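PDB 5YS9: acyl-coenzyme A oxidase 3 from Yarrowia lipolytica, which oxidises acyl-CoA substrates of various chain lengths to trans-2-enoyl-CoA with FAD as cofactor, passing electrons to oxygen to give hydrogen peroxide in peroxisomal fatty acid beta-oxidation. Local coordinates for residues 43-48 / 312-317. Numbering follows the deposited sequence.
Sequences EFLHGG and DSFFVS
His46, in the last turn of helix 38-46, pushes one ring carbon towards two phenylalanines of helix 300-330. Its CE1 lies 4.0 Å from CE2 of Phe314, the two side chains crossing at about a right angle. The same CE1 is 4.1 Å from CE1 of Phe315, and this atom of Phe315 lies at the edge of the imidazole, near its plane. Phe314 reaches across because its CG is anti to the backbone N (chi1 163°). On the 312-317 side, CD2 of Phe314 rests 3.8 Å above the plane of the Phe315 ring, offset towards the rim. Beside this cluster contacts are fewer: Leu45 has a single apolar partner across, its CD2 meeting Phe314 CE1 at 4.3 Å, and the backbones stay well apart, with 10.0 Å between the CA atoms of Leu45 and Phe314. Helix 349-385 sets Tyr363 against Leu45, and helix 49-63 sets Val52 and Ile55 against His46. The contact itself is buried; solvent comes nearest within 43-48 at exposed Gly47, in the Schellman motif just past His46, where Gly48 N hydrogen-bonds to Glu43 O. With no hydrogen bond across, the N-terminal helical part and the C-alpha1 part join here by shape fit and dispersion, without directional bonds to fix their orientation.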
ATOM      1  N   GLU A  43      12.415 -28.547  -3.329  1.00 44.87           N
ATOM      2  CA  GLU A  43      12.731 -29.017  -4.726  1.00 46.33           C
ATOM      3  C   GLU A  43      11.654 -28.675  -5.767  1.00 42.04           C
ATOM      4  O   GLU A  43      11.971 -28.249  -6.890  1.00 38.86           O
ATOM      5  CB  GLU A  43      13.037 -30.525  -4.775  1.00 48.98           C
ATOM      6  CG  GLU A  43      14.495 -30.859  -4.465  1.00 51.58           C
ATOM      7  CD  GLU A  43      14.718 -32.322  -4.164  1.00 54.63           C
ATOM      8  OE1 GLU A  43      15.626 -32.612  -3.340  1.00 54.83           O
ATOM      9  OE2 GLU A  43      13.970 -33.157  -4.734  1.00 53.88           O
ATOM     10  N   PHE A  44      10.388 -28.826  -5.402  1.00 38.48           N
ATOM     11  CA  PHE A  44       9.344 -28.368  -6.291  1.00 40.14           C
ATOM     12  C   PHE A  44       9.410 -26.846  -6.574  1.00 38.35           C
ATOM     13  O   PHE A  44       9.267 -26.438  -7.701  1.00 37.15           O
ATOM     14  CB  PHE A  44       7.966 -28.752  -5.759  1.00 45.35           C
ATOM     15  CG  PHE A  44       6.838 -28.239  -6.612  1.00 44.83           C
ATOM     16  CD1 PHE A  44       6.615 -28.774  -7.861  1.00 44.02           C
ATOM     17  CD2 PHE A  44       6.058 -27.163  -6.196  1.00 43.77           C
ATOM     18  CE1 PHE A  44       5.598 -28.286  -8.656  1.00 42.94           C
ATOM     19  CE2 PHE A  44       5.039 -26.679  -6.985  1.00 42.63           C
ATOM     20  CZ  PHE A  44       4.809 -27.244  -8.221  1.00 40.95           C
ATOM     21  N   LEU A  45       9.605 -26.016  -5.549  1.00 42.88           N
ATOM     22  CA  LEU A  45       9.645 -24.556  -5.752  1.00 41.04           C
ATOM     23  C   LEU A  45      10.772 -24.116  -6.645  1.00 39.04           C
ATOM     24  O   LEU A  45      10.597 -23.206  -7.449  1.00 43.78           O
ATOM     25  CB  LEU A  45       9.723 -23.812  -4.426  1.00 42.53           C
ATOM     26  CG  LEU A  45       8.428 -23.839  -3.641  1.00 42.99           C
ATOM     27  CD1 LEU A  45       8.655 -23.465  -2.187  1.00 45.81           C
ATOM     28  CD2 LEU A  45       7.412 -22.916  -4.282  1.00 45.71           C
ATOM     29  N   HIS A  46      11.925 -24.753  -6.510  1.00 39.92           N
ATOM     30  CA  HIS A  46      13.112 -24.319  -7.239  1.00 40.03           C
ATOM     31  C   HIS A  46      13.529 -25.278  -8.366  1.00 41.36           C
ATOM     32  O   HIS A  46      14.636 -25.154  -8.875  1.00 41.02           O
ATOM     33  CB  HIS A  46      14.235 -24.140  -6.242  1.00 38.99           C
ATOM     34  CG  HIS A  46      13.987 -23.032  -5.290  1.00 41.74           C
ATOM     35  ND1 HIS A  46      13.971 -21.711  -5.692  1.00 41.77           N
ATOM     36  CD2 HIS A  46      13.721 -23.036  -3.959  1.00 38.89           C
ATOM     37  CE1 HIS A  46      13.761 -20.946  -4.638  1.00 38.35           C
ATOM     38  NE2 HIS A  46      13.580 -21.725  -3.584  1.00 39.64           N
ATOM     39  N   GLY A  47      12.658 -26.227  -8.739  1.00 39.53           N
ATOM     40  CA  GLY A  47      12.891 -27.109  -9.889  1.00 39.36           C
ATOM     41  C   GLY A  47      14.031 -28.093  -9.755  1.00 38.99           C
ATOM     42  O   GLY A  47      14.842 -28.222 -10.634  1.00 44.20           O
ATOM     43  N   GLY A  48      14.118 -28.757  -8.620  1.00 39.88           N
ATOM     44  CA  GLY A  48      15.020 -29.862  -8.437  1.00 40.73           C
ATOM     45  C   GLY A  48      16.160 -29.629  -7.475  1.00 45.61           C
ATOM     46  O   GLY A  48      16.384 -28.511  -6.977  1.00 46.60           O
ATOM     47  N   ASP A 312      11.035 -12.315  -8.873  1.00 35.72           N
ATOM     48  CA  ASP A 312      11.234 -11.347  -7.776  1.00 34.38           C
ATOM     49  C   ASP A 312       9.979 -11.245  -6.911  1.00 33.50           C
ATOM     50  O   ASP A 312      10.088 -11.080  -5.703  1.00 29.74           O
ATOM     51  CB  ASP A 312      11.565  -9.912  -8.287  1.00 35.47           C
ATOM     52  CG  ASP A 312      12.964  -9.780  -8.892  1.00 39.87           C
ATOM     53  OD1 ASP A 312      13.779 -10.693  -8.686  1.00 41.71           O
ATOM     54  OD2 ASP A 312      13.262  -8.762  -9.600  1.00 46.10           O
ATOM     55  N   SER A 313       8.796 -11.283  -7.532  1.00 31.35           N
ATOM     56  CA  SER A 313       7.557 -11.174  -6.781  1.00 30.55           C
ATOM     57  C   SER A 313       7.450 -12.362  -5.810  1.00 33.92           C
ATOM     58  O   SER A 313       6.984 -12.225  -4.633  1.00 34.53           O
ATOM     59  CB  SER A 313       6.334 -11.063  -7.693  1.00 27.04           C
ATOM     60  OG  SER A 313       6.371  -9.867  -8.469  1.00 25.95           O
ATOM     61  N   PHE A 314       7.906 -13.513  -6.288  1.00 30.83           N
ATOM     62  CA  PHE A 314       7.980 -14.673  -5.439  1.00 32.23           C
ATOM     63  C   PHE A 314       8.975 -14.493  -4.306  1.00 33.57           C
ATOM     64  O   PHE A 314       8.641 -14.663  -3.120  1.00 36.86           O
ATOM     65  CB  PHE A 314       8.346 -15.928  -6.247  1.00 32.60           C
ATOM     66  CG  PHE A 314       8.833 -17.050  -5.390  1.00 31.39           C
ATOM     67  CD1 PHE A 314       7.944 -17.750  -4.608  1.00 30.05           C
ATOM     68  CD2 PHE A 314      10.196 -17.344  -5.307  1.00 31.87           C
ATOM     69  CE1 PHE A 314       8.374 -18.785  -3.796  1.00 32.27           C
ATOM     70  CE2 PHE A 314      10.648 -18.374  -4.480  1.00 34.05           C
ATOM     71  CZ  PHE A 314       9.727 -19.101  -3.732  1.00 34.18           C
ATOM     72  N   PHE A 315      10.202 -14.193  -4.700  1.00 31.65           N
ATOM     73  CA  PHE A 315      11.287 -14.032  -3.784  1.00 33.36           C
ATOM     74  C   PHE A 315      11.029 -13.064  -2.627  1.00 35.46           C
ATOM     75  O   PHE A 315      11.468 -13.335  -1.519  1.00 38.36           O
ATOM     76  CB  PHE A 315      12.547 -13.616  -4.546  1.00 33.42           C
ATOM     77  CG  PHE A 315      13.233 -14.758  -5.248  1.00 34.99           C
ATOM     78  CD1 PHE A 315      13.676 -15.876  -4.524  1.00 35.41           C
ATOM     79  CD2 PHE A 315      13.436 -14.734  -6.628  1.00 35.97           C
ATOM     80  CE1 PHE A 315      14.332 -16.915  -5.167  1.00 35.84           C
ATOM     81  CE2 PHE A 315      14.075 -15.784  -7.288  1.00 35.41           C
ATOM     82  CZ  PHE A 315      14.525 -16.868  -6.559  1.00 37.86           C
ATOM     83  N   VAL A 316      10.332 -11.952  -2.877  1.00 35.27           N
ATOM     84  CA  VAL A 316       9.951 -11.026  -1.816  1.00 32.20           C
ATOM     85  C   VAL A 316       8.745 -11.533  -1.038  1.00 31.95           C
ATOM     86  O   VAL A 316       8.753 -11.489   0.172  1.00 31.68           O
ATOM     87  CB  VAL A 316       9.717  -9.580  -2.332  1.00 30.40           C
ATOM     88  CG1 VAL A 316       9.258  -8.619  -1.213  1.00 29.49           C
ATOM     89  CG2 VAL A 316      11.008  -9.062  -2.895  1.00 31.57           C
ATOM     90  N   SER A 317       7.701 -11.958  -1.727  1.00 31.61           N
ATOM     91  CA  SER A 317       6.474 -12.353  -1.061  1.00 31.42           C
ATOM     92  C   SER A 317       6.646 -13.437   0.009  1.00 32.75           C
ATOM     93  O   SER A 317       6.025 -13.339   1.067  1.00 32.59           O
ATOM     94  CB  SER A 317       5.421 -12.818  -2.072  1.00 31.03           C
ATOM     95  OG  SER A 317       4.953 -11.724  -2.822  1.00 32.07           O
TER